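Local coordinates for ATP-dependent 6-phosphofructokinase isozyme 2 (Escherichia coli, PDB 3UMO), which phosphorylates D-fructose 6-phosphate to fructose 1,6-bisphosphate with MgATP, the first committing step of glycolysis, at residues V125-S130 against A155-I161; L146-T150 against E170-A175; V2-L7 against E129-V135. All coordinates share one frame; numbering follows the deposited sequence.

Contact 1: residues V125-S130 against A155-I161; sequences VLEIES and AAQKQGI
Ile161 drives its CD1 into the turn 125-128, reaching 3.8 Å from Ile128 CB, the two side chains crossing at about a right angle. The same methyl lies against the carbonyl O of Val125, the acceptor that closes this type I turn by binding Ile128 N. Beside it Val125 CG1 packs on Ala156 CB, and Leu126 CD1 and CD2 each lie 4.1 Å from Ala155 CB. Outward, Gln159 crosses Leu126: with CG wedged between backbone N and carbonyl carbon (chi1 56°) and the chain then extended, OE1 sits 3.4 Å from Leu126 CD2, and NE2 donates to Leu126 O (3.1 Å, 159° at the hydrogen), approaching from above the carbonyl plane. NE2 also donates to a water that in turn gives hydrogen bonds to Ile128 O and Gln159 O. Shortening Gln159 to an alanine removes the amide; Leu126 O and the bridging water would then probably both lose their N-H donor. Farther out, Ser130 CB touches Gln159 O. Gly160, at positive phi, is the C-prime residue of the Schellman motif ending helix 146-158. The contact thus ties the exits of helices 115-125 and 146-158 together over Leu134 of strand 133-137.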
loop_
_atom_site.group_PDB
_atom_site.type_symbol
_atom_site.label_atom_id
_atom_site.label_comp_id
_atom_site.label_asym_id
_atom_site.label_seq_id
_atom_site.Cartn_x
_atom_site.Cartn_y
_atom_site.Cartn_z
ATOM N N VAL A 125 39.925 13.811 -13.577
ATOM C CA VAL A 125 40.233 13.915 -12.155
ATOM C C VAL A 125 41.684 14.318 -11.911
ATOM O O VAL A 125 41.966 15.137 -11.040
ATOM C CB VAL A 125 39.926 12.598 -11.415
ATOM C CG1 VAL A 125 40.499 12.621 -10.006
ATOM C CG2 VAL A 125 38.429 12.357 -11.376
ATOM N N LEU A 126 42.601 13.760 -12.691
ATOM C CA LEU A 126 44.018 14.043 -12.494
ATOM C C LEU A 126 44.450 15.409 -13.043
ATOM O O LEU A 126 45.617 15.794 -12.928
ATOM C CB LEU A 126 44.881 12.902 -13.043
ATOM C CG LEU A 126 44.578 11.569 -12.345
ATOM C CD1 LEU A 126 45.480 10.451 -12.850
ATOM C CD2 LEU A 126 44.688 11.716 -10.826
ATOM N N GLU A 127 43.506 16.141 -13.627
ATOM C CA GLU A 127 43.754 17.526 -14.017
ATOM C C GLU A 127 43.438 18.479 -12.870
ATOM O O GLU A 127 43.737 19.670 -12.939
ATOM C CB GLU A 127 42.945 17.898 -15.260
ATOM C CG GLU A 127 43.419 17.204 -16.524
ATOM C CD GLU A 127 42.546 17.511 -17.723
ATOM O OE1 GLU A 127 41.628 18.349 -17.593
ATOM O OE2 GLU A 127 42.777 16.911 -18.795
ATOM N N ILE A 128 42.824 17.947 -11.817
ATOM C CA ILE A 128 42.541 18.729 -10.619
ATOM C C ILE A 128 43.865 19.094 -9.952
ATOM O O ILE A 128 44.780 18.267 -9.885
ATOM C CB ILE A 128 41.637 17.939 -9.647
ATOM C CG1 ILE A 128 40.249 17.744 -10.262
ATOM C CG2 ILE A 128 41.524 18.641 -8.314
ATOM C CD1 ILE A 128 39.386 16.737 -9.519
ATOM N N GLU A 129 43.978 20.335 -9.486
ATOM C CA GLU A 129 45.217 20.801 -8.874
ATOM C C GLU A 129 45.442 20.175 -7.500
ATOM O O GLU A 129 44.497 19.732 -6.848
ATOM C CB GLU A 129 45.221 22.329 -8.761
ATOM C CG GLU A 129 44.054 22.908 -7.981
ATOM C CD GLU A 129 42.864 23.244 -8.864
ATOM O OE1 GLU A 129 42.362 22.356 -9.586
ATOM O OE2 GLU A 129 42.438 24.416 -8.840
ATOM N N SER A 130 46.698 20.136 -7.067
ATOM C CA SER A 130 47.023 19.645 -5.731
ATOM C C SER A 130 46.395 20.547 -4.676
ATOM O O SER A 130 46.397 21.774 -4.817
ATOM C CB SER A 130 48.543 19.582 -5.536
ATOM O OG SER A 130 48.885 19.539 -4.160
ATOM N N ALA A 155 45.326 7.209 -7.319
ATOM C CA ALA A 155 45.952 8.104 -8.290
ATOM C C ALA A 155 45.756 9.561 -7.892
ATOM O O ALA A 155 46.687 10.366 -7.956
ATOM C CB ALA A 155 45.379 7.859 -9.676
ATOM N N ALA A 156 44.536 9.893 -7.481
ATOM C CA ALA A 156 44.205 11.260 -7.096
ATOM C C ALA A 156 44.982 11.701 -5.859
ATOM O O ALA A 156 45.529 12.807 -5.818
ATOM C CB ALA A 156 42.699 11.405 -6.876
ATOM N N GLN A 157 45.039 10.832 -4.853
ATOM C CA GLN A 157 45.716 11.160 -3.598
ATOM C C GLN A 157 47.229 11.354 -3.740
ATOM O O GLN A 157 47.812 12.205 -3.066
ATOM C CB GLN A 157 45.391 10.123 -2.516
ATOM C CG GLN A 157 43.930 10.168 -2.077
ATOM C CD GLN A 157 43.645 9.332 -0.841
ATOM O OE1 GLN A 157 42.827 9.713 -0.004
ATOM N NE2 GLN A 157 44.304 8.186 -0.730
ATOM N N LYS A 158 47.859 10.577 -4.616
ATOM C CA LYS A 158 49.307 10.672 -4.825
ATOM C C LYS A 158 49.773 12.077 -5.202
ATOM O O LYS A 158 50.923 12.448 -4.960
ATOM C CB LYS A 158 49.766 9.686 -5.895
ATOM C CG LYS A 158 49.748 8.242 -5.451
ATOM C CD LYS A 158 50.206 7.336 -6.569
ATOM C CE LYS A 158 49.892 5.882 -6.268
ATOM N NZ LYS A 158 49.906 5.053 -7.507
ATOM N N GLN A 159 48.875 12.858 -5.791
ATOM C CA GLN A 159 49.234 14.194 -6.246
ATOM C C GLN A 159 48.483 15.288 -5.502
ATOM O O GLN A 159 48.229 16.365 -6.047
ATOM C CB GLN A 159 48.982 14.325 -7.739
ATOM C CG GLN A 159 47.569 14.005 -8.126
ATOM C CD GLN A 159 47.364 14.087 -9.610
ATOM O OE1 GLN A 159 47.740 13.175 -10.345
ATOM N NE2 GLN A 159 46.779 15.189 -10.072
ATOM N N GLY A 160 48.121 15.002 -4.258
ATOM C CA GLY A 160 47.627 16.030 -3.364
ATOM C C GLY A 160 46.160 16.377 -3.484
ATOM O O GLY A 160 45.720 17.367 -2.903
ATOM N N ILE A 161 45.396 15.580 -4.225
ATOM C CA ILE A 161 43.950 15.789 -4.274
ATOM C C ILE A 161 43.311 15.206 -3.018
ATOM O O ILE A 161 43.526 14.036 -2.690
ATOM C CB ILE A 161 43.315 15.156 -5.522
ATOM C CG1 ILE A 161 43.911 15.779 -6.787
ATOM C CG2 ILE A 161 41.796 15.341 -5.495
ATOM C CD1 ILE A 161 43.538 15.058 -8.060
HETATM O O HOH W 1 47.042 17.440 -8.656
#

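Contact 2: residues L146-T150 against E170-A175; sequences LEKLT and EALSAA
Leu146 lays its forked end across Glu170, the two side chains crossing at about a right angle: CD1 comes 3.6 Å from Glu170 CB and also meets the carboxylate carbon, while CD2 rests on the backbone where Glu170 joins Ala171. The first torsion puts CG opposite the carbonyl carbon (chi1 -64°), which carries both methyls over to the second helix; closer to its own backbone, Leu146 CB meets Ala174 CB at 4.0 Å. One turn on, Leu149 lays CD2 against Ala171, 3.5 Å from Ala171 O and a little farther from Ala171 CB; Ala175 CB is also in contact with Leu149 CD2, at 4.3 Å. The small side chains of Ala171, Ala174 and Ala175 let the leucines come down close to the backbone of helix 169-175.

The polar member is Thr150. Its OG1 donates to Ala174 O over a short 2.7 Å, from above the carbonyl plane, 39° out of it, and so fixes the rotation of the hydroxyl group; OG1 also touches Ala174 CB. This bond ties a side chain of one helix directly to the main chain of the other near the C-terminal end of helix 169-175. Leu140 covers Leu146 and Ala171 from a loop, and Val165 of strand 162-166 backs Ala175.

The segment axes pass 8.6 Å apart at -38°, running in the same general direction, as expected of consecutive helices joined through a strand. Helix 146-158, strand 162-166 and helix 169-175 belong to the alternating alpha/beta core of the ribokinase-like fold, whose helices pack side by side along the parallel sheet.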
loop_
_atom_site.group_PDB
_atom_site.type_symbol
_atom_site.label_atom_id
_atom_site.label_comp_id
_atom_site.label_asym_id
_atom_site.label_seq_id
_atom_site.Cartn_x
_atom_site.Cartn_y
_atom_site.Cartn_z
ATOM N N LEU A 146 35.727 -2.915 -9.171
ATOM C CA LEU A 146 36.004 -2.240 -7.907
ATOM C C LEU A 146 37.454 -1.776 -7.824
ATOM O O LEU A 146 37.738 -0.704 -7.288
ATOM C CB LEU A 146 35.680 -3.157 -6.729
ATOM C CG LEU A 146 34.216 -3.568 -6.547
ATOM C CD1 LEU A 146 34.124 -4.745 -5.589
ATOM C CD2 LEU A 146 33.384 -2.399 -6.042
ATOM N N GLU A 147 38.363 -2.580 -8.372
ATOM C CA GLU A 147 39.784 -2.246 -8.377
ATOM C C GLU A 147 40.079 -0.936 -9.107
ATOM O O GLU A 147 41.017 -0.223 -8.747
ATOM C CB GLU A 147 40.615 -3.394 -8.969
ATOM C CG GLU A 147 40.154 -3.874 -10.338
ATOM C CD GLU A 147 41.100 -4.896 -10.949
ATOM O OE1 GLU A 147 42.303 -4.877 -10.610
ATOM O OE2 GLU A 147 40.639 -5.719 -11.771
ATOM N N LYS A 148 39.277 -0.617 -10.122
ATOM C CA LYS A 148 39.460 0.620 -10.884
ATOM C C LYS A 148 39.073 1.850 -10.061
ATOM O O LYS A 148 39.646 2.931 -10.228
ATOM C CB LYS A 148 38.659 0.584 -12.192
ATOM C CG LYS A 148 39.053 -0.529 -13.147
ATOM C CD LYS A 148 40.500 -0.406 -13.610
ATOM C CE LYS A 148 40.718 0.792 -14.524
ATOM N NZ LYS A 148 41.168 2.016 -13.799
ATOM N N LEU A 149 38.091 1.686 -9.185
ATOM C CA LEU A 149 37.705 2.761 -8.284
ATOM C C LEU A 149 38.818 3.000 -7.273
ATOM O O LEU A 149 39.146 4.141 -6.953
ATOM C CB LEU A 149 36.402 2.422 -7.563
ATOM C CG LEU A 149 35.912 3.459 -6.553
ATOM C CD1 LEU A 149 35.643 4.796 -7.236
ATOM C CD2 LEU A 149 34.661 2.954 -5.844
ATOM N N THR A 150 39.400 1.911 -6.779
ATOM C CA THR A 150 40.540 1.995 -5.876
ATOM C C THR A 150 41.706 2.703 -6.567
ATOM O O THR A 150 42.335 3.591 -5.991
ATOM C CB THR A 150 40.976 0.594 -5.402
ATOM O OG1 THR A 150 39.937 0.012 -4.605
ATOM C CG2 THR A 150 42.248 0.672 -4.579
ATOM N N GLU A 170 30.128 -2.649 -1.789
ATOM C CA GLU A 170 31.511 -2.985 -2.114
ATOM C C GLU A 170 32.297 -1.769 -2.613
ATOM O O GLU A 170 33.516 -1.697 -2.449
ATOM C CB GLU A 170 31.553 -4.100 -3.164
ATOM C CG GLU A 170 30.794 -5.359 -2.780
ATOM C CD GLU A 170 30.907 -6.448 -3.832
ATOM O OE1 GLU A 170 31.490 -7.510 -3.526
ATOM O OE2 GLU A 170 30.418 -6.242 -4.964
ATOM N N ALA A 171 31.591 -0.817 -3.219
ATOM C CA ALA A 171 32.214 0.412 -3.698
ATOM C C ALA A 171 32.804 1.236 -2.548
ATOM O O ALA A 171 33.898 1.787 -2.670
ATOM C CB ALA A 171 31.214 1.245 -4.499
ATOM N N LEU A 172 32.086 1.313 -1.434
ATOM C CA LEU A 172 32.569 2.068 -0.277
ATOM C C LEU A 172 33.819 1.412 0.315
ATOM O O LEU A 172 34.802 2.084 0.633
ATOM C CB LEU A 172 31.470 2.194 0.786
ATOM C CG LEU A 172 31.832 2.958 2.067
ATOM C CD1 LEU A 172 32.230 4.400 1.758
ATOM C CD2 LEU A 172 30.669 2.928 3.052
ATOM N N SER A 173 33.780 0.092 0.460
ATOM C CA SER A 173 34.940 -0.637 0.961
ATOM C C SER A 173 36.135 -0.463 0.024
ATOM O O SER A 173 37.270 -0.314 0.472
ATOM C CB SER A 173 34.615 -2.123 1.129
ATOM O OG SER A 173 33.532 -2.309 2.022
ATOM N N ALA A 174 35.868 -0.481 -1.277
ATOM C CA ALA A 174 36.928 -0.369 -2.275
ATOM C C ALA A 174 37.525 1.032 -2.264
ATOM O O ALA A 174 38.717 1.215 -2.496
ATOM C CB ALA A 174 36.394 -0.707 -3.660
ATOM N N ALA A 175 36.681 2.019 -1.987
ATOM C CA ALA A 175 37.107 3.412 -1.973
ATOM C C ALA A 175 37.988 3.697 -0.764
ATOM O O ALA A 175 38.802 4.618 -0.781
ATOM C CB ALA A 175 35.892 4.337 -1.982
#

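Contact 3: residues V2-L7 against E129-V135; sequences VRIYTL and ESGAILV
Ile133 is held between Arg3 and Tyr5: its N donates to Arg3 O (3.0 Å, 175° at the hydrogen) and its O accepts from Tyr5 N (2.8 Å), both bonds nearly in line with the C=O. Val135 N to Tyr5 O and Leu7 N to Val135 O (2.7 Å), tilted from the carbonyl planes, complete the four-bond parallel ladder between strands 4-7 and 133-137. CA-H groups of Ile4, Thr6 and Leu134 point at the same carbonyls.

On the face bearing Tyr5 and Leu134, Tyr5 CB lies 3.8 Å from Leu134 CD1, which also reaches Leu7 CB. The Tyr5 ring has Ile133 O at its edge, in plane, and Tyr5 OH donates to the syn lone pair of Glu129 OE1 (3.2 Å), ring and carboxylate planes being 62° apart. Glu129 is bent at chi2 (-91°), turning the carboxylate back toward segment 2-7, where Glu129 OE2 meets Arg3 CD at 3.1 Å. The guanidinium stands almost perpendicular to the carboxylate and is no salt-bridge mate, though its nearby charge would probably steady the anion; one of its faces lies over Tyr5 OH.

At the entry to the ladder, all three side-chain carbons of Val2 lie 3.6 Å from Gly131 O, and Val2 CG2 packs on Ile133 CD1. Gly131, at positive phi, turns the chain in the type II turn 129-132 that sets Ala132 beside Arg3 O.

Thr6 CG2 packs beside Val135 CB, while Thr6 OG1 bonds to O of the substrate-binding Gly41. These are neighbouring central strands of the six-stranded parallel sheet of the ribokinase-like fold. Strand 55-61 pairs with strand 4-7 on its other edge, helices 40-50 and 254-267 cover the Ile4 and Thr6 face, and Ile128 and Ile161 pack against Leu134 from the opposite one.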
loop_
_atom_site.group_PDB
_atom_site.type_symbol
_atom_site.label_atom_id
_atom_site.label_comp_id
_atom_site.label_asym_id
_atom_site.label_seq_id
_atom_site.Cartn_x
_atom_site.Cartn_y
_atom_site.Cartn_z
ATOM N N VAL A 2 40.149 26.434 -1.223
ATOM C CA VAL A 2 40.592 25.660 -2.376
ATOM C C VAL A 2 39.403 25.318 -3.261
ATOM O O VAL A 2 38.257 25.456 -2.847
ATOM C CB VAL A 2 41.302 24.360 -1.952
ATOM C CG1 VAL A 2 42.616 24.680 -1.249
ATOM C CG2 VAL A 2 40.398 23.528 -1.059
ATOM N N ARG A 3 39.677 24.875 -4.480
ATOM C CA ARG A 3 38.605 24.518 -5.399
ATOM C C ARG A 3 37.982 23.170 -5.045
ATOM O O ARG A 3 38.631 22.304 -4.459
ATOM C CB ARG A 3 39.116 24.516 -6.839
ATOM C CG ARG A 3 39.674 25.868 -7.284
ATOM C CD ARG A 3 39.756 25.933 -8.792
ATOM N NE ARG A 3 38.559 25.349 -9.391
ATOM C CZ ARG A 3 38.343 25.244 -10.698
ATOM N NH1 ARG A 3 39.249 25.682 -11.563
ATOM N NH2 ARG A 3 37.222 24.690 -11.139
ATOM N N ILE A 4 36.714 23.005 -5.407
ATOM C CA ILE A 4 35.979 21.780 -5.112
ATOM C C ILE A 4 35.445 21.131 -6.384
ATOM O O ILE A 4 34.866 21.803 -7.245
ATOM C CB ILE A 4 34.804 22.060 -4.160
ATOM C CG1 ILE A 4 35.317 22.713 -2.876
ATOM C CG2 ILE A 4 34.049 20.775 -3.837
ATOM C CD1 ILE A 4 34.213 23.321 -2.014
ATOM N N TYR A 5 35.646 19.823 -6.495
ATOM C CA TYR A 5 35.131 19.046 -7.610
ATOM C C TYR A 5 34.320 17.882 -7.075
ATOM O O TYR A 5 34.562 17.408 -5.961
ATOM C CB TYR A 5 36.285 18.508 -8.461
ATOM C CG TYR A 5 37.126 19.582 -9.111
ATOM C CD1 TYR A 5 38.155 20.201 -8.416
ATOM C CD2 TYR A 5 36.893 19.971 -10.425
ATOM C CE1 TYR A 5 38.925 21.190 -9.008
ATOM C CE2 TYR A 5 37.660 20.955 -11.026
ATOM C CZ TYR A 5 38.671 21.559 -10.312
ATOM O OH TYR A 5 39.440 22.531 -10.910
ATOM N N THR A 6 33.358 17.409 -7.860
ATOM C CA THR A 6 32.664 16.177 -7.496
ATOM C C THR A 6 32.716 15.175 -8.639
ATOM O O THR A 6 32.888 15.549 -9.810
ATOM C CB THR A 6 31.190 16.402 -7.078
ATOM O OG1 THR A 6 30.392 16.659 -8.239
ATOM C CG2 THR A 6 31.063 17.545 -6.072
ATOM N N LEU A 7 32.580 13.904 -8.291
ATOM C CA LEU A 7 32.623 12.840 -9.282
ATOM C C LEU A 7 31.417 11.931 -9.121
ATOM O O LEU A 7 31.182 11.386 -8.036
ATOM C CB LEU A 7 33.916 12.029 -9.148
ATOM C CG LEU A 7 34.016 10.841 -10.103
ATOM C CD1 LEU A 7 34.026 11.324 -11.546
ATOM C CD2 LEU A 7 35.259 10.010 -9.800
ATOM N N GLU A 129 43.978 20.335 -9.486
ATOM C CA GLU A 129 45.217 20.801 -8.874
ATOM C C GLU A 129 45.442 20.175 -7.500
ATOM O O GLU A 129 44.497 19.732 -6.848
ATOM C CB GLU A 129 45.221 22.329 -8.761
ATOM C CG GLU A 129 44.054 22.908 -7.981
ATOM C CD GLU A 129 42.864 23.244 -8.864
ATOM O OE1 GLU A 129 42.362 22.356 -9.586
ATOM O OE2 GLU A 129 42.438 24.416 -8.840
ATOM N N SER A 130 46.698 20.136 -7.067
ATOM C CA SER A 130 47.023 19.645 -5.731
ATOM C C SER A 130 46.395 20.547 -4.676
ATOM O O SER A 130 46.397 21.774 -4.817
ATOM C CB SER A 130 48.543 19.582 -5.536
ATOM O OG SER A 130 48.885 19.539 -4.160
ATOM N N GLY A 131 45.840 19.940 -3.632
ATOM C CA GLY A 131 45.250 20.696 -2.544
ATOM C C GLY A 131 43.752 20.881 -2.698
ATOM O O GLY A 131 43.052 21.167 -1.726
ATOM N N ALA A 132 43.261 20.728 -3.923
ATOM C CA ALA A 132 41.826 20.812 -4.173
ATOM C C ALA A 132 41.096 19.594 -3.625
ATOM O O ALA A 132 41.703 18.557 -3.352
ATOM C CB ALA A 132 41.545 20.974 -5.656
ATOM N N ILE A 133 39.782 19.730 -3.481
ATOM C CA ILE A 133 38.952 18.680 -2.919
ATOM C C ILE A 133 38.122 17.995 -3.999
ATOM O O ILE A 133 37.529 18.655 -4.854
ATOM C CB ILE A 133 38.036 19.252 -1.820
ATOM C CG1 ILE A 133 38.892 19.751 -0.650
ATOM C CG2 ILE A 133 37.032 18.215 -1.332
ATOM C CD1 ILE A 133 38.115 20.545 0.374
ATOM N N LEU A 134 38.104 16.665 -3.960
ATOM C CA LEU A 134 37.272 15.864 -4.846
ATOM C C LEU A 134 36.288 15.033 -4.037
ATOM O O LEU A 134 36.683 14.222 -3.195
ATOM C CB LEU A 134 38.126 14.930 -5.701
ATOM C CG LEU A 134 37.290 13.980 -6.564
ATOM C CD1 LEU A 134 36.509 14.781 -7.591
ATOM C CD2 LEU A 134 38.181 12.932 -7.237
ATOM N N VAL A 135 35.002 15.230 -4.296
ATOM C CA VAL A 135 33.972 14.435 -3.635
ATOM C C VAL A 135 33.477 13.338 -4.564
ATOM O O VAL A 135 32.834 13.616 -5.576
ATOM C CB VAL A 135 32.768 15.300 -3.206
ATOM C CG1 VAL A 135 31.749 14.449 -2.442
ATOM C CG2 VAL A 135 33.226 16.476 -2.359
#

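How the contacts relate
Contacts 1 and 3 share Glu129 and Ser130 and touch directly, their centres about 8 Å apart: Gly160 O lies 2.7 Å from Gly131 N, a probable hydrogen bond, and Ile128 CD1 packs 3.7 Å from Tyr5 CG. Contact 2 uses the start of helix 146-158, whose far end serves contact 1; their centres are about 17 Å apart, nearest atoms about 5 Å. Contacts 2 and 3 do not touch, their centres about 19 Å apart; strand 133-137 leads on to helix 146-158. Toward the active site, the side chain of Val135 is about 8 Å from that of Asp256, the probable catalytic residue, and that of Ala171 about 12 Å from bound ATP.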